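Gp15 protein (Listeria phage PSA, PDB 6R5W) is the receptor binding protein of a Listeria phage, a homotrimer that probably recognises the bacterial cell surface; this chain is its C-terminal part. Local coordinates at residues I20-A24 / T25-N29; I82-N86 / R87-I91; A108-P111 / T112-P116. All blocks are in the same frame, centred on the assembly; numbering follows the deposited sequence.

Contact 1. Residues I20-A24 / T25-N29; sequences IHVTA and TDKTN. With CD (cadmium ion), chain F; CD (cadmium ion), chain H.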
ATOM      1  N   ILE A  20     -56.837  -0.346 -11.855  1.00 36.26           N
ATOM      2  CA  ILE A  20     -56.993  -0.105 -10.429  1.00 34.75           C
ATOM      3  C   ILE A  20     -56.961  -1.394  -9.615  1.00 33.89           C
ATOM      4  O   ILE A  20     -57.089  -1.334  -8.379  1.00 33.51           O
ATOM      5  CB  ILE A  20     -58.258   0.711 -10.120  1.00 41.22           C
ATOM      6  CG1 ILE A  20     -59.503  -0.038 -10.604  1.00 44.67           C
ATOM      7  CG2 ILE A  20     -58.184   2.080 -10.802  1.00 44.34           C
ATOM      8  CD1 ILE A  20     -60.790   0.702 -10.279  1.00 48.02           C
ATOM      9  N   HIS A  21     -56.754  -2.530 -10.250  1.00 35.17           N
ATOM     10  CA  HIS A  21     -56.620  -3.817  -9.586  1.00 32.02           C
ATOM     11  C   HIS A  21     -55.230  -4.385  -9.859  1.00 34.88           C
ATOM     12  O   HIS A  21     -54.455  -3.876 -10.697  1.00 33.47           O
ATOM     13  CB  HIS A  21     -57.729  -4.822 -10.065  1.00 36.41           C
ATOM     14  CG  HIS A  21     -59.100  -4.389  -9.694  1.00 35.01           C
ATOM     15  ND1 HIS A  21     -59.938  -3.729 -10.567  1.00 39.95           N
ATOM     16  CD2 HIS A  21     -59.774  -4.471  -8.513  1.00 39.00           C
ATOM     17  CE1 HIS A  21     -61.046  -3.373  -9.933  1.00 43.60           C
ATOM     18  NE2 HIS A  21     -60.958  -3.788  -8.676  1.00 32.03           N
ATOM     19  N   VAL A  22     -54.931  -5.467  -9.152  1.00 32.91           N
ATOM     20  CA  VAL A  22     -53.673  -6.167  -9.267  1.00 31.34           C
ATOM     21  C   VAL A  22     -53.959  -7.654  -9.497  1.00 35.25           C
ATOM     22  O   VAL A  22     -55.112  -8.089  -9.483  1.00 35.79           O
ATOM     23  CB  VAL A  22     -52.789  -5.943  -8.019  1.00 31.68           C
ATOM     24  CG1 VAL A  22     -52.610  -4.476  -7.786  1.00 31.10           C
ATOM     25  CG2 VAL A  22     -53.382  -6.570  -6.749  1.00 33.36           C
ATOM     26  N   THR A  23     -52.887  -8.444  -9.627  1.00 31.48           N
ATOM     27  CA  THR A  23     -52.980  -9.895  -9.629  1.00 31.14           C
ATOM     28  C   THR A  23     -52.250 -10.512  -8.449  1.00 38.07           C
ATOM     29  O   THR A  23     -51.396  -9.885  -7.797  1.00 33.07           O
ATOM     30  CB  THR A  23     -52.396 -10.513 -10.901  1.00 34.26           C
ATOM     31  OG1 THR A  23     -50.974 -10.381 -10.884  1.00 32.76           O
ATOM     32  CG2 THR A  23     -52.949  -9.814 -12.109  1.00 37.72           C
ATOM     33  N   ALA A  24     -52.585 -11.784  -8.158  1.00 36.13           N
ATOM     34  CA  ALA A  24     -51.907 -12.440  -7.045  1.00 37.75           C
ATOM     35  C   ALA A  24     -50.408 -12.532  -7.305  1.00 36.08           C
ATOM     36  O   ALA A  24     -49.590 -12.436  -6.368  1.00 40.86           O
ATOM     37  CB  ALA A  24     -52.509 -13.829  -6.787  1.00 43.52           C
ATOM     38  N   THR A  25     -50.020 -12.758  -8.571  1.00 32.55           N
ATOM     39  CA  THR A  25     -48.600 -12.897  -8.892  1.00 37.92           C
ATOM     40  C   THR A  25     -47.874 -11.557  -8.776  1.00 34.06           C
ATOM     41  O   THR A  25     -46.684 -11.525  -8.435  1.00 34.58           O
ATOM     42  CB  THR A  25     -48.403 -13.510 -10.274  1.00 45.81           C
ATOM     43  OG1 THR A  25     -49.202 -12.847 -11.233  1.00 46.20           O
ATOM     44  CG2 THR A  25     -48.784 -14.958 -10.244  1.00 44.17           C
ATOM     45  N   ASP A  26     -48.553 -10.451  -9.118  1.00 33.38           N
ATOM     46  CA  ASP A  26     -48.012  -9.111  -8.851  1.00 31.26           C
ATOM     47  C   ASP A  26     -47.594  -8.975  -7.371  1.00 35.02           C
ATOM     48  O   ASP A  26     -46.506  -8.473  -7.037  1.00 31.75           O
ATOM     49  CB  ASP A  26     -49.041  -8.014  -9.125  1.00 28.81           C
ATOM     50  CG  ASP A  26     -49.314  -7.720 -10.543  1.00 31.68           C
ATOM     51  OD1 ASP A  26     -48.531  -7.956 -11.436  1.00 33.24           O
ATOM     52  OD2 ASP A  26     -50.412  -7.160 -10.731  1.00 28.94           O
ATOM     53  N   LYS A  27     -48.492  -9.368  -6.447  1.00 32.09           N
ATOM     54  CA  LYS A  27     -48.246  -9.145  -5.024  1.00 31.16           C
ATOM     55  C   LYS A  27     -47.086 -10.001  -4.520  1.00 29.89           C
ATOM     56  O   LYS A  27     -46.257  -9.540  -3.718  1.00 32.84           O
ATOM     57  CB  LYS A  27     -49.542  -9.412  -4.216  1.00 30.26           C
ATOM     58  CG  LYS A  27     -50.658  -8.439  -4.605  1.00 32.93           C
ATOM     59  CD  LYS A  27     -51.725  -8.303  -3.534  1.00 37.82           C
ATOM     60  CE  LYS A  27     -52.554  -9.552  -3.450  1.00 37.66           C
ATOM     61  NZ  LYS A  27     -53.793  -9.218  -2.580  1.00 37.43           N
ATOM     62  N   THR A  28     -46.956 -11.228  -5.037  1.00 32.10           N
ATOM     63  CA  THR A  28     -45.776 -12.034  -4.728  1.00 32.75           C
ATOM     64  C   THR A  28     -44.476 -11.398  -5.266  1.00 36.89           C
ATOM     65  O   THR A  28     -43.457 -11.332  -4.554  1.00 37.49           O
ATOM     66  CB  THR A  28     -45.983 -13.437  -5.271  1.00 42.07           C
ATOM     67  OG1 THR A  28     -47.161 -13.987  -4.612  1.00 38.53           O
ATOM     68  CG2 THR A  28     -44.829 -14.301  -4.968  1.00 40.42           C
ATOM     69  N   ASN A  29     -44.502 -10.936  -6.518  1.00 35.26           N
ATOM     70  CA  ASN A  29     -43.389 -10.188  -7.094  1.00 35.22           C
ATOM     71  C   ASN A  29     -43.009  -8.992  -6.228  1.00 34.08           C
ATOM     72  O   ASN A  29     -41.837  -8.843  -5.837  1.00 36.47           O
ATOM     73  CB  ASN A  29     -43.764  -9.725  -8.494  1.00 30.42           C
ATOM     74  CG  ASN A  29     -42.639  -8.969  -9.191  1.00 37.48           C
ATOM     75  OD1 ASN A  29     -41.466  -9.273  -9.027  1.00 36.81           O
ATOM     76  ND2 ASN A  29     -43.021  -7.995  -9.998  1.00 35.69           N
TER
HETATM   77 CD    CD F 403     -62.580  -3.565  -6.903  1.00 38.62          CD
HETATM   78 CD    CD H 405     -50.156  -6.593 -12.902  1.00 32.20          CD
HETATM   79  O   HOH W   1     -50.281 -13.405  -4.064  1.00 44.30           O
HETATM   80  O   HOH W   2     -50.237  -8.123 -14.769  1.00 27.58           O
HETATM   81  O   HOH W   3     -52.528  -5.768 -13.211  1.00 27.14           O
HETATM   82  O   HOH W   4     -48.576  -4.744 -13.099  1.00 17.08           O

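Contact 2. Residues I82-N86 / R87-I91; sequences IKFGN and RFLVI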
ATOM      1  N   ILE A  82       6.766  -7.928   0.765  1.00 29.05           N
ATOM      2  CA  ILE A  82       5.430  -7.363   0.677  1.00 32.09           C
ATOM      3  C   ILE A  82       4.996  -7.325  -0.779  1.00 32.80           C
ATOM      4  O   ILE A  82       5.734  -6.814  -1.622  1.00 28.86           O
ATOM      5  CB  ILE A  82       5.397  -5.942   1.243  1.00 33.09           C
ATOM      6  CG1 ILE A  82       5.928  -5.891   2.666  1.00 34.56           C
ATOM      7  CG2 ILE A  82       3.943  -5.373   1.233  1.00 33.48           C
ATOM      8  CD1 ILE A  82       6.174  -4.376   3.220  1.00 38.12           C
ATOM      9  N   LYS A  83       3.759  -7.710  -1.048  1.00 31.05           N
ATOM     10  CA  LYS A  83       3.229  -7.643  -2.404  1.00 30.77           C
ATOM     11  C   LYS A  83       2.862  -6.211  -2.774  1.00 31.89           C
ATOM     12  O   LYS A  83       2.186  -5.519  -2.020  1.00 30.42           O
ATOM     13  CB  LYS A  83       1.992  -8.560  -2.524  1.00 33.34           C
ATOM     14  CG  LYS A  83       1.404  -8.619  -3.910  1.00 36.36           C
ATOM     15  CD  LYS A  83       0.175  -9.552  -3.931  1.00 46.99           C
ATOM     16  CE  LYS A  83      -0.410  -9.724  -5.353  1.00 56.61           C
ATOM     17  NZ  LYS A  83      -1.135  -8.476  -5.784  1.00 58.48           N
ATOM     18  N   PHE A  84       3.321  -5.766  -3.957  1.00 29.93           N
ATOM     19  CA  PHE A  84       2.888  -4.523  -4.557  1.00 29.32           C
ATOM     20  C   PHE A  84       2.560  -4.821  -5.997  1.00 32.64           C
ATOM     21  O   PHE A  84       3.470  -5.037  -6.780  1.00 29.36           O
ATOM     22  CB  PHE A  84       3.961  -3.444  -4.477  1.00 28.38           C
ATOM     23  CG  PHE A  84       4.095  -2.902  -3.092  1.00 29.98           C
ATOM     24  CD1 PHE A  84       3.110  -2.055  -2.591  1.00 33.90           C
ATOM     25  CD2 PHE A  84       5.154  -3.290  -2.283  1.00 27.97           C
ATOM     26  CE1 PHE A  84       3.229  -1.564  -1.286  1.00 35.97           C
ATOM     27  CE2 PHE A  84       5.256  -2.819  -1.011  1.00 28.30           C
ATOM     28  CZ  PHE A  84       4.308  -1.961  -0.521  1.00 33.71           C
ATOM     29  N   GLY A  85       1.294  -4.834  -6.328  1.00 34.37           N
ATOM     30  CA  GLY A  85       0.879  -5.246  -7.658  1.00 38.29           C
ATOM     31  C   GLY A  85       1.333  -6.661  -7.914  1.00 33.09           C
ATOM     32  O   GLY A  85       1.115  -7.558  -7.125  1.00 35.93           O
ATOM     33  N   ASN A  86       2.050  -6.864  -9.028  1.00 30.22           N
ATOM     34  CA  ASN A  86       2.623  -8.153  -9.364  1.00 31.47           C
ATOM     35  C   ASN A  86       4.116  -8.230  -9.095  1.00 34.32           C
ATOM     36  O   ASN A  86       4.848  -8.986  -9.755  1.00 30.94           O
ATOM     37  CB  ASN A  86       2.224  -8.468 -10.809  1.00 37.71           C
ATOM     38  CG  ASN A  86       0.758  -8.847 -10.890  1.00 38.10           C
ATOM     39  OD1 ASN A  86       0.302  -9.814 -10.213  1.00 39.27           O
ATOM     40  ND2 ASN A  86      -0.006  -8.023 -11.566  1.00 42.20           N
ATOM     41  N   ARG A  87       4.593  -7.473  -8.106  1.00 28.08           N
ATOM     42  CA  ARG A  87       5.964  -7.578  -7.672  1.00 27.27           C
ATOM     43  C   ARG A  87       5.980  -7.754  -6.176  1.00 30.22           C
ATOM     44  O   ARG A  87       4.950  -7.646  -5.523  1.00 28.77           O
ATOM     45  CB  ARG A  87       6.785  -6.318  -8.038  1.00 26.86           C
ATOM     46  CG  ARG A  87       6.858  -5.970  -9.582  1.00 27.88           C
ATOM     47  CD  ARG A  87       7.464  -4.585  -9.716  1.00 25.90           C
ATOM     48  NE  ARG A  87       7.594  -4.036 -11.065  1.00 30.05           N
ATOM     49  CZ  ARG A  87       8.702  -4.072 -11.785  1.00 34.92           C
ATOM     50  NH1 ARG A  87       9.806  -4.689 -11.353  1.00 32.01           N
ATOM     51  NH2 ARG A  87       8.699  -3.465 -12.979  1.00 32.71           N
ATOM     52  N   PHE A  88       7.171  -7.964  -5.642  1.00 27.16           N
ATOM     53  CA  PHE A  88       7.396  -7.930  -4.203  1.00 25.38           C
ATOM     54  C   PHE A  88       8.481  -6.898  -3.891  1.00 28.40           C
ATOM     55  O   PHE A  88       9.512  -6.841  -4.577  1.00 27.46           O
ATOM     56  CB  PHE A  88       7.846  -9.244  -3.617  1.00 26.79           C
ATOM     57  CG  PHE A  88       6.906 -10.366  -3.859  1.00 29.23           C
ATOM     58  CD1 PHE A  88       5.736 -10.474  -3.110  1.00 30.98           C
ATOM     59  CD2 PHE A  88       7.188 -11.334  -4.815  1.00 27.96           C
ATOM     60  CE1 PHE A  88       4.856 -11.528  -3.331  1.00 35.94           C
ATOM     61  CE2 PHE A  88       6.317 -12.391  -5.015  1.00 35.13           C
ATOM     62  CZ  PHE A  88       5.149 -12.461  -4.291  1.00 34.16           C
ATOM     63  N   LEU A  89       8.308  -6.190  -2.751  1.00 23.56           N
ATOM     64  CA  LEU A  89       9.384  -5.467  -2.120  1.00 26.21           C
ATOM     65  C   LEU A  89      10.014  -6.400  -1.100  1.00 27.99           C
ATOM     66  O   LEU A  89       9.312  -6.917  -0.232  1.00 29.18           O
ATOM     67  CB  LEU A  89       8.855  -4.224  -1.458  1.00 24.48           C
ATOM     68  CG  LEU A  89       9.928  -3.414  -0.758  1.00 27.53           C
ATOM     69  CD1 LEU A  89      10.911  -2.747  -1.754  1.00 28.71           C
ATOM     70  CD2 LEU A  89       9.188  -2.316   0.064  1.00 32.36           C
ATOM     71  N   VAL A  90      11.319  -6.595  -1.198  1.00 26.40           N
ATOM     72  CA  VAL A  90      12.050  -7.568  -0.390  1.00 24.65           C
ATOM     73  C   VAL A  90      12.983  -6.794   0.532  1.00 25.59           C
ATOM     74  O   VAL A  90      13.719  -5.902   0.081  1.00 27.61           O
ATOM     75  CB  VAL A  90      12.834  -8.572  -1.254  1.00 26.90           C
ATOM     76  CG1 VAL A  90      13.651  -9.525  -0.337  1.00 28.40           C
ATOM     77  CG2 VAL A  90      11.896  -9.331  -2.221  1.00 29.37           C
ATOM     78  N   ILE A  91      12.959  -7.132   1.822  1.00 26.07           N
ATOM     79  CA  ILE A  91      13.780  -6.462   2.822  1.00 26.04           C
ATOM     80  C   ILE A  91      14.555  -7.532   3.588  1.00 28.49           C
ATOM     81  O   ILE A  91      13.971  -8.307   4.368  1.00 28.75           O
ATOM     82  CB  ILE A  91      12.935  -5.579   3.764  1.00 29.02           C
ATOM     83  CG1 ILE A  91      12.178  -4.519   2.946  1.00 31.50           C
ATOM     84  CG2 ILE A  91      13.816  -5.015   4.876  1.00 28.48           C
ATOM     85  CD1 ILE A  91      11.165  -3.740   3.715  1.00 36.42           C
TER

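Contact 3. Residues A108-P111 / T112-P116; sequences ATLP and TFLAP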
ATOM      1  N   ALA A 108      24.580 -16.477   1.237  1.00 32.35           N
ATOM      2  CA  ALA A 108      23.202 -16.908   1.228  1.00 36.33           C
ATOM      3  C   ALA A 108      22.614 -16.588  -0.122  1.00 33.80           C
ATOM      4  O   ALA A 108      23.141 -15.731  -0.854  1.00 33.96           O
ATOM      5  CB  ALA A 108      22.365 -16.185   2.320  1.00 37.99           C
ATOM      6  N   THR A 109      21.553 -17.310  -0.456  1.00 29.28           N
ATOM      7  CA  THR A 109      20.800 -17.177  -1.699  1.00 31.75           C
ATOM      8  C   THR A 109      19.314 -17.164  -1.404  1.00 35.06           C
ATOM      9  O   THR A 109      18.833 -18.001  -0.654  1.00 37.80           O
ATOM     10  CB  THR A 109      21.086 -18.366  -2.691  1.00 39.10           C
ATOM     11  OG1 THR A 109      22.499 -18.447  -2.923  1.00 37.24           O
ATOM     12  CG2 THR A 109      20.364 -18.163  -3.971  1.00 38.23           C
ATOM     13  N   LEU A 110      18.582 -16.202  -1.952  1.00 30.68           N
ATOM     14  CA  LEU A 110      17.150 -16.136  -1.720  1.00 31.20           C
ATOM     15  C   LEU A 110      16.423 -17.059  -2.693  1.00 35.82           C
ATOM     16  O   LEU A 110      16.950 -17.389  -3.780  1.00 35.41           O
ATOM     17  CB  LEU A 110      16.657 -14.715  -1.921  1.00 32.92           C
ATOM     18  CG  LEU A 110      17.188 -13.673  -0.876  1.00 33.42           C
ATOM     19  CD1 LEU A 110      18.203 -12.798  -1.519  1.00 36.95           C
ATOM     20  CD2 LEU A 110      16.060 -12.875  -0.361  1.00 33.40           C
ATOM     21  N   PRO A 111      15.190 -17.428  -2.380  1.00 34.83           N
ATOM     22  CA  PRO A 111      14.398 -18.234  -3.311  1.00 37.55           C
ATOM     23  C   PRO A 111      14.225 -17.569  -4.673  1.00 37.79           C
ATOM     24  O   PRO A 111      14.147 -16.338  -4.782  1.00 34.67           O
ATOM     25  CB  PRO A 111      13.031 -18.360  -2.608  1.00 37.02           C
ATOM     26  CG  PRO A 111      13.254 -17.978  -1.227  1.00 42.71           C
ATOM     27  CD  PRO A 111      14.399 -17.028  -1.205  1.00 37.91           C
ATOM     28  N   THR A 112      14.040 -18.413  -5.698  1.00 35.16           N
ATOM     29  CA  THR A 112      13.901 -17.930  -7.072  1.00 37.95           C
ATOM     30  C   THR A 112      12.725 -16.947  -7.268  1.00 34.16           C
ATOM     31  O   THR A 112      12.802 -16.030  -8.096  1.00 33.77           O
ATOM     32  CB  THR A 112      13.773 -19.130  -8.048  1.00 44.63           C
ATOM     33  OG1 THR A 112      12.609 -19.907  -7.762  1.00 54.49           O
ATOM     34  CG2 THR A 112      14.985 -20.009  -7.923  1.00 41.72           C
ATOM     35  N   PHE A 113      11.592 -17.139  -6.564  1.00 33.21           N
ATOM     36  CA  PHE A 113      10.516 -16.177  -6.743  1.00 36.30           C
ATOM     37  C   PHE A 113      10.848 -14.778  -6.150  1.00 30.32           C
ATOM     38  O   PHE A 113      10.074 -13.814  -6.377  1.00 32.48           O
ATOM     39  CB  PHE A 113       9.183 -16.667  -6.150  1.00 34.70           C
ATOM     40  CG  PHE A 113       9.108 -16.640  -4.620  1.00 34.56           C
ATOM     41  CD1 PHE A 113       9.644 -17.639  -3.860  1.00 38.03           C
ATOM     42  CD2 PHE A 113       8.474 -15.600  -3.969  1.00 33.96           C
ATOM     43  CE1 PHE A 113       9.556 -17.629  -2.489  1.00 43.24           C
ATOM     44  CE2 PHE A 113       8.409 -15.572  -2.593  1.00 36.02           C
ATOM     45  CZ  PHE A 113       8.956 -16.591  -1.862  1.00 37.27           C
ATOM     46  N   LEU A 114      11.957 -14.639  -5.418  1.00 33.50           N
ATOM     47  CA  LEU A 114      12.405 -13.326  -4.952  1.00 27.87           C
ATOM     48  C   LEU A 114      13.600 -12.838  -5.761  1.00 32.14           C
ATOM     49  O   LEU A 114      14.360 -12.010  -5.298  1.00 30.11           O
ATOM     50  CB  LEU A 114      12.727 -13.376  -3.465  1.00 28.82           C
ATOM     51  CG  LEU A 114      11.502 -13.690  -2.600  1.00 29.40           C
ATOM     52  CD1 LEU A 114      11.935 -13.616  -1.139  1.00 35.62           C
ATOM     53  CD2 LEU A 114      10.333 -12.734  -2.879  1.00 31.11           C
ATOM     54  N   ALA A 115      13.811 -13.366  -6.976  1.00 30.45           N
ATOM     55  CA  ALA A 115      14.899 -12.837  -7.802  1.00 28.07           C
ATOM     56  C   ALA A 115      14.664 -11.354  -8.105  1.00 25.33           C
ATOM     57  O   ALA A 115      13.529 -10.936  -8.344  1.00 27.45           O
ATOM     58  CB  ALA A 115      14.990 -13.623  -9.119  1.00 35.58           C
ATOM     59  N   PRO A 116      15.712 -10.527  -8.129  1.00 29.09           N
ATOM     60  CA  PRO A 116      15.515  -9.087  -8.360  1.00 30.63           C
ATOM     61  C   PRO A 116      15.186  -8.736  -9.808  1.00 32.01           C
ATOM     62  O   PRO A 116      15.626  -9.423 -10.736  1.00 30.22           O
ATOM     63  CB  PRO A 116      16.869  -8.475  -7.959  1.00 30.74           C
ATOM     64  CG  PRO A 116      17.839  -9.574  -8.185  1.00 32.43           C
ATOM     65  CD  PRO A 116      17.103 -10.874  -7.836  1.00 28.01           C
TER

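Contact 1. Residues I20-A24 / T25-N29
T23 and D26 face each other across the first turn of helix 24-31 as a capping box, each side chain accepting from the other residue's backbone N-H. T23 takes the N-cap position. Its OG1 sits between its own backbone N and carbonyl carbon (chi1 71°), which aims the hydroxyl oxygen at D26 N, 3.0 Å away along a nearly straight N-H...O line. The aspartate side chain crosses that of the threonine at about a right angle, and D26 OD2 accepts the N-H of T23, N to OD2 3.0 Å, the donor standing 43° out of the carboxylate plane. The same carboxylate grips a cadmium ion with both oxygens, OD2 at 2.3 Å and OD1 at 2.6 Å, while three waters bind the metal too; the ion probably draws charge from the group that caps the helix. Elsewhere in the turn, V22 CG2 meets K27 CG at 3.9 Å, the two side chains again crossing at about a right angle. K27 then bends at chi3 (-71°), and its NZ bonds to the carbonyl oxygens of A18 and H21 of the second subunit, tying the helix start to that subunit. Upstream, H21 shares a second cadmium with H14 and with the same two histidines of both other subunits; within this segment the metal is held by H21 NE2 at 2.4 Å.

Contact 2. Residues I82-N86 / R87-I91
F84 and L89 come together through different first torsions: CG of F84 stands anti to its carbonyl carbon (chi1 -74°), whereas CG of L89 stands anti to its backbone N (chi1 179°). With both on the same face of the sheet, the two side chains lie side by side and point the same way, with L89 CB at the edge of the phenylalanine ring, 3.9 Å from F84 CE2. I82 and R87 project from this face too. It is the face turned to the trimer: F84 meets F84 of the third subunit with ring planes at about 90°, and L89 packs on I91 of that subunit. K83 and F88 occupy the other face as a non-hydrogen-bonded pair. There F88 CD1 approaches K83 CA obliquely at 3.8 Å, while the carbonyl of I82 lies at the edge of the F88 ring. The extended K83 chain runs toward the turn, and a bend at its last torsion brings NZ onto G85 O at 2.8 Å. R87 stretches away from the hairpin, and its NH1 bonds to T168 O and D117 OD2. Backbone bonds hold the pairs on both sides of K83 and F88. I82 and L89 exchange two, each 2.9 Å between N and O; nearer the turn, F84 N reaches R87 O at 2.9 Å and R87 N reaches F84 O at 3.0 Å. G85, with its positive phi, and N86 fill the corners of a type II' turn, the classic connection of a two-residue antiparallel beta hairpin, here joining strands 72-84 and 87-97.

Contact 3. Residues A108-P111 / T112-P116
A short 3-10 turn, opened by P111 where the chain leaves strand 105-109, links that strand to the loop leading to strand 122-127. P111 O accepts L114 N at 2.8 Å, with the donor 45° out of the carbonyl plane, and the following bond, from A115 N to T112 O at 3.1 Å, continues the 3-10 pattern by one step. The P111 ring and the F113 side chain lie next to each other, pointing the same way, and P111 CB touches F113 CE1 at 3.6 Å. CG of F113 is placed between its backbone N and carbonyl carbon (chi1 74°), which swings the ring back beside the proline. Over one face of this ring comes L114 CG, 3.6 Å above its plane and offset toward the rim. L114 itself turns inward, where its CD1 packs loosely against L110 CD2 (4.3 Å) and P111 CD (4.2 Å). The two leucines settle on V90 of strand 87-97, and F113 meets Y81 edge-to-face. Between 108-111 and 112-116 the polar link is the backbone bond from L114 N to P111 O, and the side chains meet by apolar contact, consistent with apolar packing joining the end of strand 105-109 to the sheet that holds strand 87-97.

How the contacts relate
Contact 1 lies on the surface of the slender helical part, its centre about 57 Å from that of contact 2 and about 67 Å from that of contact 3. Contacts 2 and 3 belong to the beta domain and touch: V90 CG2 and F88 CD2 of the hairpin pack on L114 CD2 of the turn, at 3.8 and 3.9 Å. Contact 2 is buried and contact 3 only partly so. Charge and metal mark contact 1, whereas strand pairing and apolar packing build contact 2, a turn bond and apolar packing contact 3. Contacts 1 and 2 both reach neighbouring subunits, by metal sharing and lysine bonds in one and aromatic and aliphatic packing in the other; contact 3 stays within its own chain.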